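Local coordinates for ATP-dependent DNA helicase (Mycobacterium smegmatis, PDB 5V9X), which unwinds RNA:DNA hybrids as an ATP-dependent helicase that tracks 3'-to-5' along single-stranded DNA, at residues Ala203-Ser208 with Val463-His467; Arg540-Gly546 with Arg792-Arg798; Gly547-Arg552 with Arg781-Arg786. All coordinates share one frame; numbering follows the deposited sequence.

Interaction 1: Ala203-Ser208 with Val463-His467; sequences AHLALS and VLAQH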
loop_
_atom_site.group_PDB
_atom_site.type_symbol
_atom_site.label_atom_id
_atom_site.label_comp_id
_atom_site.label_asym_id
_atom_site.label_seq_id
_atom_site.Cartn_x
_atom_site.Cartn_y
_atom_site.Cartn_z
ATOM N N ALA A 203 -10.290 -4.834 5.207
ATOM C CA ALA A 203 -11.325 -5.807 5.539
ATOM C C ALA A 203 -11.239 -6.192 7.008
ATOM O O ALA A 203 -12.261 -6.303 7.698
ATOM C CB ALA A 203 -11.196 -7.039 4.649
ATOM N N HIS A 204 -10.017 -6.398 7.499
ATOM C CA HIS A 204 -9.776 -6.527 8.931
ATOM C C HIS A 204 -10.347 -5.330 9.683
ATOM O O HIS A 204 -11.030 -5.485 10.702
ATOM C CB HIS A 204 -8.269 -6.662 9.163
ATOM C CG HIS A 204 -7.894 -7.222 10.499
ATOM N ND1 HIS A 204 -7.696 -6.430 11.609
ATOM C CD2 HIS A 204 -7.636 -8.491 10.890
ATOM C CE1 HIS A 204 -7.350 -7.191 12.632
ATOM N NE2 HIS A 204 -7.308 -8.446 12.223
ATOM N N LEU A 205 -10.087 -4.119 9.176
ATOM C CA LEU A 205 -10.630 -2.915 9.798
ATOM C C LEU A 205 -12.145 -2.840 9.643
ATOM O O LEU A 205 -12.845 -2.386 10.556
ATOM C CB LEU A 205 -9.966 -1.674 9.200
ATOM C CG LEU A 205 -10.540 -0.300 9.564
ATOM C CD1 LEU A 205 -10.634 -0.116 11.075
ATOM C CD2 LEU A 205 -9.697 0.810 8.940
ATOM N N ALA A 206 -12.669 -3.282 8.496
ATOM C CA ALA A 206 -14.111 -3.240 8.275
ATOM C C ALA A 206 -14.854 -4.087 9.301
ATOM O O ALA A 206 -15.935 -3.707 9.765
ATOM C CB ALA A 206 -14.439 -3.705 6.857
ATOM N N LEU A 207 -14.287 -5.236 9.674
ATOM C CA LEU A 207 -14.940 -6.098 10.653
ATOM C C LEU A 207 -14.771 -5.569 12.073
ATOM O O LEU A 207 -15.698 -5.669 12.885
ATOM C CB LEU A 207 -14.401 -7.524 10.543
ATOM C CG LEU A 207 -14.853 -8.306 9.311
ATOM C CD1 LEU A 207 -14.271 -9.709 9.322
ATOM C CD2 LEU A 207 -16.372 -8.356 9.238
ATOM N N SER A 208 -13.596 -5.017 12.394
ATOM C CA SER A 208 -13.404 -4.398 13.702
ATOM C C SER A 208 -14.462 -3.335 13.966
ATOM O O SER A 208 -15.034 -3.273 15.061
ATOM C CB SER A 208 -12.002 -3.790 13.799
ATOM O OG SER A 208 -11.004 -4.793 13.859
ATOM N N VAL A 463 -9.601 -13.462 6.626
ATOM C CA VAL A 463 -9.862 -12.339 7.524
ATOM C C VAL A 463 -11.075 -12.630 8.398
ATOM O O VAL A 463 -11.090 -12.312 9.595
ATOM C CB VAL A 463 -10.041 -11.038 6.717
ATOM C CG1 VAL A 463 -10.588 -9.924 7.600
ATOM C CG2 VAL A 463 -8.722 -10.620 6.086
ATOM N N LEU A 464 -12.108 -13.244 7.815
ATOM C CA LEU A 464 -13.285 -13.632 8.586
ATOM C C LEU A 464 -12.924 -14.636 9.675
ATOM O O LEU A 464 -13.327 -14.484 10.834
ATOM C CB LEU A 464 -14.348 -14.213 7.652
ATOM C CG LEU A 464 -15.533 -14.934 8.302
ATOM C CD1 LEU A 464 -16.389 -13.964 9.098
ATOM C CD2 LEU A 464 -16.368 -15.660 7.258
ATOM N N ALA A 465 -12.159 -15.672 9.316
ATOM C CA ALA A 465 -11.798 -16.706 10.280
ATOM C C ALA A 465 -11.053 -16.121 11.473
ATOM O O ALA A 465 -11.286 -16.525 12.619
ATOM C CB ALA A 465 -10.956 -17.785 9.599
ATOM N N GLN A 466 -10.159 -15.162 11.227
ATOM C CA GLN A 466 -9.409 -14.553 12.321
ATOM C C GLN A 466 -10.337 -13.801 13.269
ATOM O O GLN A 466 -10.270 -13.981 14.491
ATOM C CB GLN A 466 -8.330 -13.622 11.766
ATOM C CG GLN A 466 -7.528 -12.905 12.840
ATOM C CD GLN A 466 -6.434 -12.023 12.271
ATOM O OE1 GLN A 466 -6.234 -10.894 12.720
ATOM N NE2 GLN A 466 -5.713 -12.539 11.280
ATOM N N HIS A 467 -11.214 -12.952 12.722
ATOM C CA HIS A 467 -12.177 -12.246 13.560
ATOM C C HIS A 467 -13.097 -13.222 14.282
ATOM O O HIS A 467 -13.488 -12.982 15.429
ATOM C CB HIS A 467 -12.993 -11.263 12.718
ATOM C CG HIS A 467 -12.345 -9.924 12.549
ATOM N ND1 HIS A 467 -12.665 -8.838 13.334
ATOM C CD2 HIS A 467 -11.395 -9.495 11.685
ATOM C CE1 HIS A 467 -11.938 -7.798 12.965
ATOM N NE2 HIS A 467 -11.159 -8.171 11.964
#
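His467 and His204 make the tight part of this contact. The edge of the His467 ring points at the face of the His204 ring in a T-shaped pair, with centroids 4.6 Å apart and planes at 60°. Leu207 lies over a face of the His467 ring, its CB 3.4 Å from the ring centroid in a CH-pi contact, and Ser208 OG meets the ring at its edge, 3.3 Å from CE1. His467 NE2 also gives a weak hydrogen bond to His204 O, which Ser208 N and OG reach from opposite faces of the carbonyl plane. With CG anti to the backbone N (chi1 -162°), His204 carries NE2 across to Gln466 OE1, 2.7 Å away, a bond lying near the ring plane but above the amide carbonyl plane. Helix 200-213 of the DEAD/DEAH-box domain is thereby joined to helix 461-471 in the winged-helix region of this Lhr helicase, the axes of 203-208 and 463-467 crossing at -40°. Packing is looser between the methyls at Val463: CG1 lies 4.2 Å from Ala203 CB and 4.1 Å from Leu207 CD1. No solvent-facing side exists here, since every touching residue is buried; Phe171 meets both histidine rings and Val486 packs on Leu207.

Interaction 2: Arg540-Gly546 with Arg792-Arg798; sequences RLAVTSG and RRHPGKR. With nucleotides of chain B.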
loop_
_atom_site.group_PDB
_atom_site.type_symbol
_atom_site.label_atom_id
_atom_site.label_comp_id
_atom_site.label_asym_id
_atom_site.label_seq_id
_atom_site.Cartn_x
_atom_site.Cartn_y
_atom_site.Cartn_z
ATOM N N ARG A 540 -5.316 -15.417 23.316
ATOM C CA ARG A 540 -3.876 -15.247 23.146
ATOM C C ARG A 540 -3.448 -15.552 21.718
ATOM O O ARG A 540 -2.453 -14.998 21.233
ATOM C CB ARG A 540 -3.115 -16.135 24.131
ATOM C CG ARG A 540 -1.650 -15.758 24.278
ATOM C CD ARG A 540 -0.912 -16.681 25.229
ATOM N NE ARG A 540 0.421 -16.170 25.540
ATOM C CZ ARG A 540 1.370 -16.873 26.150
ATOM N NH1 ARG A 540 1.142 -18.129 26.513
ATOM N NH2 ARG A 540 2.551 -16.322 26.394
ATOM N N LEU A 541 -4.188 -16.420 21.028
ATOM C CA LEU A 541 -3.889 -16.704 19.631
ATOM C C LEU A 541 -4.265 -15.532 18.732
ATOM O O LEU A 541 -3.521 -15.189 17.806
ATOM C CB LEU A 541 -4.622 -17.968 19.193
ATOM C CG LEU A 541 -4.609 -18.238 17.692
ATOM C CD1 LEU A 541 -3.200 -18.534 17.214
ATOM C CD2 LEU A 541 -5.536 -19.385 17.374
ATOM N N ALA A 542 -5.415 -14.906 18.989
ATOM C CA ALA A 542 -5.867 -13.816 18.131
ATOM C C ALA A 542 -5.041 -12.555 18.354
ATOM O O ALA A 542 -4.698 -11.855 17.395
ATOM C CB ALA A 542 -7.350 -13.535 18.373
ATOM N N VAL A 543 -4.711 -12.248 19.607
ATOM C CA VAL A 543 -4.031 -10.989 19.887
ATOM C C VAL A 543 -2.561 -11.044 19.476
ATOM O O VAL A 543 -1.961 -10.006 19.177
ATOM C CB VAL A 543 -4.197 -10.608 21.368
ATOM C CG1 VAL A 543 -5.672 -10.450 21.706
ATOM C CG2 VAL A 543 -3.558 -11.651 22.263
ATOM N N THR A 544 -1.957 -12.229 19.439
ATOM C CA THR A 544 -0.593 -12.378 18.954
ATOM C C THR A 544 -0.531 -12.675 17.458
ATOM O O THR A 544 0.537 -13.033 16.953
ATOM C CB THR A 544 0.136 -13.478 19.734
ATOM O OG1 THR A 544 -0.578 -14.714 19.613
ATOM C CG2 THR A 544 0.253 -13.098 21.205
ATOM N N SER A 545 -1.649 -12.521 16.743
ATOM C CA SER A 545 -1.675 -12.830 15.316
ATOM C C SER A 545 -0.959 -11.772 14.490
ATOM O O SER A 545 -0.341 -12.098 13.470
ATOM C CB SER A 545 -3.118 -12.965 14.834
ATOM O OG SER A 545 -3.739 -11.695 14.740
ATOM N N GLY A 546 -1.038 -10.509 14.899
ATOM C CA GLY A 546 -0.464 -9.425 14.135
ATOM C C GLY A 546 -1.386 -8.796 13.116
ATOM O O GLY A 546 -0.989 -7.821 12.467
ATOM N N ARG A 792 1.684 -23.342 15.741
ATOM C CA ARG A 792 2.820 -22.480 16.034
ATOM C C ARG A 792 3.742 -23.139 17.058
ATOM O O ARG A 792 3.398 -24.137 17.695
ATOM C CB ARG A 792 2.342 -21.107 16.527
ATOM C CG ARG A 792 1.137 -21.150 17.454
ATOM C CD ARG A 792 0.739 -19.757 17.931
ATOM N NE ARG A 792 0.412 -18.854 16.830
ATOM C CZ ARG A 792 0.072 -17.577 16.988
ATOM N NH1 ARG A 792 0.014 -17.049 18.204
ATOM N NH2 ARG A 792 -0.210 -16.827 15.931
ATOM N N ARG A 793 4.941 -22.564 17.200
ATOM C CA ARG A 793 5.948 -23.135 18.089
ATOM C C ARG A 793 5.750 -22.708 19.537
ATOM O O ARG A 793 6.176 -23.420 20.453
ATOM C CB ARG A 793 7.348 -22.740 17.621
ATOM C CG ARG A 793 7.782 -23.395 16.321
ATOM C CD ARG A 793 9.058 -24.194 16.520
ATOM N NE ARG A 793 8.860 -25.616 16.258
ATOM C CZ ARG A 793 9.718 -26.567 16.610
ATOM N NH1 ARG A 793 10.837 -26.252 17.249
ATOM N NH2 ARG A 793 9.454 -27.835 16.329
ATOM N N HIS A 794 5.125 -21.554 19.761
ATOM C CA HIS A 794 4.821 -21.048 21.089
ATOM C C HIS A 794 3.438 -20.416 21.013
ATOM O O HIS A 794 3.148 -19.679 20.059
ATOM C CB HIS A 794 5.854 -20.015 21.561
ATOM C CG HIS A 794 5.777 -19.707 23.025
ATOM N ND1 HIS A 794 4.763 -18.955 23.578
ATOM C CD2 HIS A 794 6.596 -20.045 24.050
ATOM C CE1 HIS A 794 4.957 -18.846 24.881
ATOM N NE2 HIS A 794 6.062 -19.498 25.193
ATOM N N PRO A 795 2.564 -20.691 21.987
ATOM C CA PRO A 795 1.179 -20.195 21.882
ATOM C C PRO A 795 1.075 -18.687 21.742
ATOM O O PRO A 795 0.235 -18.198 20.978
ATOM C CB PRO A 795 0.536 -20.690 23.186
ATOM C CG PRO A 795 1.354 -21.870 23.585
ATOM C CD PRO A 795 2.759 -21.547 23.169
ATOM N N GLY A 796 1.913 -17.933 22.450
ATOM C CA GLY A 796 1.849 -16.487 22.386
ATOM C C GLY A 796 2.895 -15.866 21.482
ATOM O O GLY A 796 3.349 -14.746 21.733
ATOM N N LYS A 797 3.282 -16.574 20.424
ATOM C CA LYS A 797 4.303 -16.076 19.514
ATOM C C LYS A 797 4.028 -16.605 18.116
ATOM O O LYS A 797 3.804 -17.806 17.938
ATOM C CB LYS A 797 5.704 -16.490 19.978
ATOM C CG LYS A 797 6.770 -15.436 19.735
ATOM C CD LYS A 797 8.091 -15.810 20.391
ATOM C CE LYS A 797 8.784 -16.929 19.636
ATOM N NZ LYS A 797 10.075 -17.303 20.275
ATOM N N ARG A 798 4.039 -15.708 17.135
ATOM C CA ARG A 798 3.862 -16.113 15.747
ATOM C C ARG A 798 5.053 -16.954 15.305
ATOM O O ARG A 798 6.208 -16.549 15.473
ATOM C CB ARG A 798 3.707 -14.883 14.852
ATOM C CG ARG A 798 2.858 -15.115 13.614
ATOM C CD ARG A 798 2.662 -13.831 12.814
ATOM N NE ARG A 798 2.246 -12.712 13.654
ATOM C CZ ARG A 798 2.968 -11.613 13.846
ATOM N NH1 ARG A 798 4.144 -11.475 13.248
ATOM N NH2 ARG A 798 2.513 -10.645 14.630
ATOM P P DG B 11 1.555 -5.360 20.574
ATOM O OP1 DG B 11 1.193 -3.928 20.672
ATOM O OP2 DG B 11 2.864 -5.843 21.062
ATOM O "O5'" DG B 11 0.437 -6.228 21.304
ATOM C "C5'" DG B 11 0.549 -7.636 21.335
ATOM C "C4'" DG B 11 -0.644 -8.234 22.042
ATOM O "O4'" DG B 11 -0.380 -9.620 22.345
ATOM C "C3'" DG B 11 -1.006 -7.555 23.360
ATOM O "O3'" DG B 11 -2.365 -7.159 23.332
ATOM C "C2'" DG B 11 -0.737 -8.620 24.431
ATOM C "C1'" DG B 11 -0.826 -9.918 23.643
ATOM N N9 DG B 11 0.024 -10.980 24.167
ATOM C C8 DG B 11 -0.375 -12.191 24.680
ATOM N N7 DG B 11 0.619 -12.945 25.062
ATOM C C5 DG B 11 1.748 -12.187 24.778
ATOM C C6 DG B 11 3.117 -12.480 24.973
ATOM O O6 DG B 11 3.622 -13.504 25.454
ATOM N N1 DG B 11 3.935 -11.435 24.548
ATOM C C2 DG B 11 3.483 -10.256 24.002
ATOM N N2 DG B 11 4.420 -9.363 23.649
ATOM N N3 DG B 11 2.203 -9.969 23.813
ATOM C C4 DG B 11 1.397 -10.977 24.223
ATOM P P DG B 12 -2.939 -6.145 24.435
ATOM O OP1 DG B 12 -3.957 -5.288 23.789
ATOM O OP2 DG B 12 -1.790 -5.533 25.140
ATOM O "O5'" DG B 12 -3.693 -7.107 25.449
ATOM C "C5'" DG B 12 -4.552 -8.105 24.944
ATOM C "C4'" DG B 12 -4.705 -9.223 25.944
ATOM O "O4'" DG B 12 -3.419 -9.847 26.162
ATOM C "C3'" DG B 12 -5.218 -8.780 27.312
ATOM O "O3'" DG B 12 -6.363 -9.532 27.651
ATOM C "C2'" DG B 12 -4.050 -9.046 28.269
ATOM C "C1'" DG B 12 -3.231 -10.092 27.531
ATOM N N9 DG B 12 -1.801 -10.003 27.803
ATOM C C8 DG B 12 -1.053 -8.855 27.921
ATOM N N7 DG B 12 0.209 -9.079 28.159
ATOM C C5 DG B 12 0.307 -10.465 28.197
ATOM C C6 DG B 12 1.433 -11.294 28.416
ATOM O O6 DG B 12 2.605 -10.954 28.630
ATOM N N1 DG B 12 1.095 -12.645 28.374
ATOM C C2 DG B 12 -0.171 -13.133 28.147
ATOM N N2 DG B 12 -0.301 -14.468 28.143
ATOM N N3 DG B 12 -1.235 -12.367 27.939
ATOM C C4 DG B 12 -0.922 -11.049 27.978
ATOM P P DG B 9 3.673 1.670 10.787
ATOM O OP1 DG B 9 3.252 3.017 11.233
ATOM O OP2 DG B 9 5.101 1.280 10.836
ATOM O "O5'" DG B 9 2.838 0.582 11.594
ATOM C "C5'" DG B 9 1.425 0.536 11.456
ATOM C "C4'" DG B 9 0.856 -0.690 12.141
ATOM O "O4'" DG B 9 1.202 -1.873 11.378
ATOM C "C3'" DG B 9 1.365 -0.927 13.559
ATOM O "O3'" DG B 9 0.298 -1.359 14.386
ATOM C "C2'" DG B 9 2.423 -2.015 13.383
ATOM C "C1'" DG B 9 1.883 -2.800 12.195
ATOM N N9 DG B 9 2.929 -3.423 11.390
ATOM C C8 DG B 9 3.958 -2.786 10.741
ATOM N N7 DG B 9 4.743 -3.598 10.092
ATOM C C5 DG B 9 4.200 -4.854 10.319
ATOM C C6 DG B 9 4.626 -6.122 9.865
ATOM O O6 DG B 9 5.599 -6.394 9.150
ATOM N N1 DG B 9 3.795 -7.140 10.324
ATOM C C2 DG B 9 2.689 -6.953 11.122
ATOM N N2 DG B 9 2.009 -8.060 11.464
ATOM N N3 DG B 9 2.279 -5.766 11.555
ATOM C C4 DG B 9 3.082 -4.765 11.116
#
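Arg792 reaches into the end of helix 538-543 and donates from NH1 to Thr544 OG1 (2.8 Å), with the hydroxyl in the plane of the guanidinium. Leu541 CD1 sits over the centre of one guanidinium face, 3.4 Å from Arg792 CZ, and Lys797 O lies over the opposite one. Nearby, Arg540 extends fully from CG to NE and reads the Hoogsteen edge of a guanine: NE bonds to DG11 N7 of chain B (3.3 Å) and NH2 to DG11 O6 of chain B (3.2 Å), both nearly straight at 164° and 166°. Its guanidinium is sandwiched, Gly796 CA over one face and N2 of DG12 of chain B over the other, while Thr544 CG2 packs on C8 of DG11 of chain B. At the far end Arg798 NE makes a weak hydrogen bond to Ser545 O (2.7 Å), but NH2 of this arginine has its stronger partner in O2 of a cytosine base of the DNA. Gly546 O accepts from N2 of DG9 of chain B (3.2 Å).

Behind this first shell, Arg792 NH1 is gripped a second time by Pro795 O (3.0 Å). A type I beta turn from His794 to Lys797 presents Gly796, whose N bonds to His794 ND1 in the ring plane (3.2 Å). Ser545 OG returns to Ala542 O, fastening the helix exit. The whole contact joins the C-terminal end of helix 538-543, in the winged-helix region, to the loop between helices 774-786 and 801-815, where Gln804 touches Arg798.

Interaction 3: Gly547-Arg552 with Arg781-Arg786; sequences GAIPDR and RECAAR. With nucleotides of chain B.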
loop_
_atom_site.group_PDB
_atom_site.type_symbol
_atom_site.label_atom_id
_atom_site.label_comp_id
_atom_site.label_asym_id
_atom_site.label_seq_id
_atom_site.Cartn_x
_atom_site.Cartn_y
_atom_site.Cartn_z
ATOM N N GLY A 547 -2.599 -9.319 12.949
ATOM C CA GLY A 547 -3.557 -8.727 12.037
ATOM C C GLY A 547 -3.541 -9.328 10.646
ATOM O O GLY A 547 -3.448 -10.548 10.490
ATOM N N ALA A 548 -3.632 -8.475 9.625
ATOM C CA ALA A 548 -3.707 -8.935 8.245
ATOM C C ALA A 548 -2.377 -8.877 7.508
ATOM O O ALA A 548 -2.213 -9.587 6.510
ATOM C CB ALA A 548 -4.741 -8.113 7.468
ATOM N N ILE A 549 -1.434 -8.061 7.961
ATOM C CA ILE A 549 -0.151 -7.945 7.259
ATOM C C ILE A 549 0.588 -9.277 7.338
ATOM O O ILE A 549 0.740 -9.833 8.438
ATOM C CB ILE A 549 0.683 -6.812 7.856
ATOM C CG1 ILE A 549 0.026 -5.460 7.562
ATOM C CG2 ILE A 549 2.101 -6.844 7.303
ATOM C CD1 ILE A 549 0.705 -4.287 8.233
ATOM N N PRO A 550 1.050 -9.826 6.220
ATOM C CA PRO A 550 1.672 -11.152 6.247
ATOM C C PRO A 550 3.138 -11.107 6.640
ATOM O O PRO A 550 3.837 -10.107 6.456
ATOM C CB PRO A 550 1.513 -11.634 4.801
ATOM C CG PRO A 550 1.549 -10.376 4.001
ATOM C CD PRO A 550 0.882 -9.319 4.845
ATOM N N ASP A 551 3.603 -12.228 7.189
ATOM C CA ASP A 551 5.025 -12.442 7.439
ATOM C C ASP A 551 5.691 -12.773 6.112
ATOM O O ASP A 551 5.543 -13.879 5.586
ATOM C CB ASP A 551 5.242 -13.561 8.450
ATOM C CG ASP A 551 5.014 -13.113 9.881
ATOM O OD1 ASP A 551 4.763 -11.909 10.098
ATOM O OD2 ASP A 551 5.091 -13.969 10.790
ATOM N N ARG A 552 6.414 -11.810 5.555
ATOM C CA ARG A 552 7.243 -12.043 4.385
ATOM C C ARG A 552 8.701 -12.188 4.802
ATOM O O ARG A 552 9.103 -11.790 5.897
ATOM C CB ARG A 552 7.093 -10.908 3.368
ATOM C CG ARG A 552 6.147 -11.231 2.230
ATOM C CD ARG A 552 5.012 -10.233 2.155
ATOM N NE ARG A 552 4.022 -10.611 1.150
ATOM C CZ ARG A 552 2.967 -9.870 0.826
ATOM N NH1 ARG A 552 2.762 -8.703 1.425
ATOM N NH2 ARG A 552 2.117 -10.294 -0.099
ATOM N N ARG A 781 0.137 -20.093 2.241
ATOM C CA ARG A 781 0.774 -19.999 3.550
ATOM C C ARG A 781 0.293 -18.767 4.307
ATOM O O ARG A 781 -0.109 -18.859 5.473
ATOM C CB ARG A 781 2.295 -19.970 3.395
ATOM C CG ARG A 781 3.028 -19.611 4.678
ATOM C CD ARG A 781 4.508 -19.373 4.439
ATOM N NE ARG A 781 4.754 -18.360 3.414
ATOM C CZ ARG A 781 4.654 -17.049 3.616
ATOM N NH1 ARG A 781 4.301 -16.581 4.806
ATOM N NH2 ARG A 781 4.903 -16.204 2.624
ATOM N N GLU A 782 0.335 -17.598 3.657
ATOM C CA GLU A 782 -0.116 -16.371 4.309
ATOM C C GLU A 782 -1.585 -16.468 4.711
ATOM O O GLU A 782 -1.981 -15.960 5.767
ATOM C CB GLU A 782 0.111 -15.170 3.387
ATOM C CG GLU A 782 1.568 -14.917 3.009
ATOM C CD GLU A 782 1.721 -13.793 1.993
ATOM O OE1 GLU A 782 0.689 -13.239 1.556
ATOM O OE2 GLU A 782 2.872 -13.464 1.629
ATOM N N CYS A 783 -2.406 -17.123 3.885
ATOM C CA CYS A 783 -3.819 -17.281 4.219
ATOM C C CYS A 783 -4.005 -18.218 5.407
ATOM O O CYS A 783 -4.764 -17.915 6.336
ATOM C CB CYS A 783 -4.597 -17.790 3.006
ATOM S SG CYS A 783 -4.992 -16.521 1.778
ATOM N N ALA A 784 -3.320 -19.366 5.395
ATOM C CA ALA A 784 -3.459 -20.322 6.488
ATOM C C ALA A 784 -3.048 -19.707 7.820
ATOM O O ALA A 784 -3.722 -19.903 8.838
ATOM C CB ALA A 784 -2.632 -21.577 6.200
ATOM N N ALA A 785 -1.948 -18.948 7.829
ATOM C CA ALA A 785 -1.496 -18.317 9.063
ATOM C C ALA A 785 -2.456 -17.223 9.512
ATOM O O ALA A 785 -2.767 -17.116 10.705
ATOM C CB ALA A 785 -0.088 -17.753 8.878
ATOM N N ARG A 786 -2.938 -16.405 8.573
ATOM C CA ARG A 786 -3.863 -15.332 8.928
ATOM C C ARG A 786 -5.165 -15.886 9.495
ATOM O O ARG A 786 -5.760 -15.280 10.395
ATOM C CB ARG A 786 -4.134 -14.451 7.704
ATOM C CG ARG A 786 -4.959 -13.204 7.993
ATOM C CD ARG A 786 -4.989 -12.246 6.806
ATOM N NE ARG A 786 -4.475 -12.848 5.580
ATOM C CZ ARG A 786 -3.473 -12.349 4.862
ATOM N NH1 ARG A 786 -2.881 -11.227 5.240
ATOM N NH2 ARG A 786 -3.068 -12.964 3.758
ATOM P P DG B 9 3.673 1.670 10.787
ATOM O OP1 DG B 9 3.252 3.017 11.233
ATOM O OP2 DG B 9 5.101 1.280 10.836
ATOM O "O5'" DG B 9 2.838 0.582 11.594
ATOM C "C5'" DG B 9 1.425 0.536 11.456
ATOM C "C4'" DG B 9 0.856 -0.690 12.141
ATOM O "O4'" DG B 9 1.202 -1.873 11.378
ATOM C "C3'" DG B 9 1.365 -0.927 13.559
ATOM O "O3'" DG B 9 0.298 -1.359 14.386
ATOM C "C2'" DG B 9 2.423 -2.015 13.383
ATOM C "C1'" DG B 9 1.883 -2.800 12.195
ATOM N N9 DG B 9 2.929 -3.423 11.390
ATOM C C8 DG B 9 3.958 -2.786 10.741
ATOM N N7 DG B 9 4.743 -3.598 10.092
ATOM C C5 DG B 9 4.200 -4.854 10.319
ATOM C C6 DG B 9 4.626 -6.122 9.865
ATOM O O6 DG B 9 5.599 -6.394 9.150
ATOM N N1 DG B 9 3.795 -7.140 10.324
ATOM C C2 DG B 9 2.689 -6.953 11.122
ATOM N N2 DG B 9 2.009 -8.060 11.464
ATOM N N3 DG B 9 2.279 -5.766 11.555
ATOM C C4 DG B 9 3.082 -4.765 11.116
ATOM P P DT B 8 8.007 0.276 7.331
ATOM O OP1 DT B 8 8.666 1.459 7.921
ATOM O OP2 DT B 8 8.484 -1.078 7.689
ATOM O "O5'" DT B 8 6.440 0.345 7.639
ATOM C "C5'" DT B 8 5.661 1.419 7.121
ATOM C "C4'" DT B 8 4.182 1.075 7.149
ATOM O "O4'" DT B 8 3.889 0.085 6.149
ATOM C "C3'" DT B 8 3.693 0.468 8.455
ATOM O "O3'" DT B 8 3.158 1.490 9.276
ATOM C "C2'" DT B 8 2.604 -0.538 8.022
ATOM C "C1'" DT B 8 2.679 -0.535 6.491
ATOM N N1 DT B 8 2.659 -1.897 5.883
ATOM C C2 DT B 8 1.583 -2.272 5.112
ATOM O O2 DT B 8 0.633 -1.544 4.894
ATOM N N3 DT B 8 1.661 -3.540 4.600
ATOM C C4 DT B 8 2.686 -4.452 4.780
ATOM O O4 DT B 8 2.663 -5.572 4.276
ATOM C C5 DT B 8 3.783 -3.995 5.600
ATOM C C7 DT B 8 4.951 -4.895 5.865
ATOM C C6 DT B 8 3.716 -2.755 6.106
#
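Pro550 and Glu782 approach to 5.8 Å between their CA atoms, and Ala548 lies opposite Arg786, as the irregular loop 547-552 runs counter to helix 774-786. Pro550 CB rests against the carboxylate of Glu782, 3.5 Å from CD. The same carboxylate crosses Arg552 at about a right angle: Glu782 OE2 forms a salt bridge with Arg552 NE (3.1 Å), the carboxylate and guanidinium planes 79° apart, while Pro550 CG lies over a guanidinium face. Arg781 bends at chi3 (55°) and donates from NH1 to Asp551 O (3.1 Å), arriving nearly along the C=O axis; its NE is salt-bridged to Glu574. The aliphatic part of Arg786 runs beside Gly547 and Ala548, and its NE pairs with Asp462 of helix 461-471. On the DNA side, Ile549 is wedged between two bases, its CG2 3.5 Å from N1 of DG9 of chain B and 3.3 Å from O4 of DT8 of chain B. The loop therefore separates two neighbouring bases of the bound strand while its other side is fastened to the helix. Within the segments Glu782 also pairs with Arg781, at 3.6 Å from NH2 to OE2, so this largely buried carboxylate, shared by two arginines, is probably held ionised.

Overall arrangement
The three contacts form one connected region along the bound strand, their centres about 17 Å (1 and 2), 13 Å (1 and 3) and 12 Å (2 and 3) apart. Segments 540-546 and 547-552 are continuous; interaction 2 touches DG9, DG11 and DG12 of chain B and interaction 3 DT8 and DG9, so DG9 is common to both, whereas interaction 1 stays about 9 Å from the DNA at its nearest atom. Gln466 couples it to the others: NE2 probably bonds to Arg786 O (2.9 Å) and Gly547 O (3.1 Å), and OE1 lies near Ser545 OG. A weak ion pair between Arg798 and Asp551 ties interaction 2 to interaction 3. Interaction 1 thus joins the DNA-contacting loop 547-552 to helix 200-213 in the DEAD/DEAH-box helicase range.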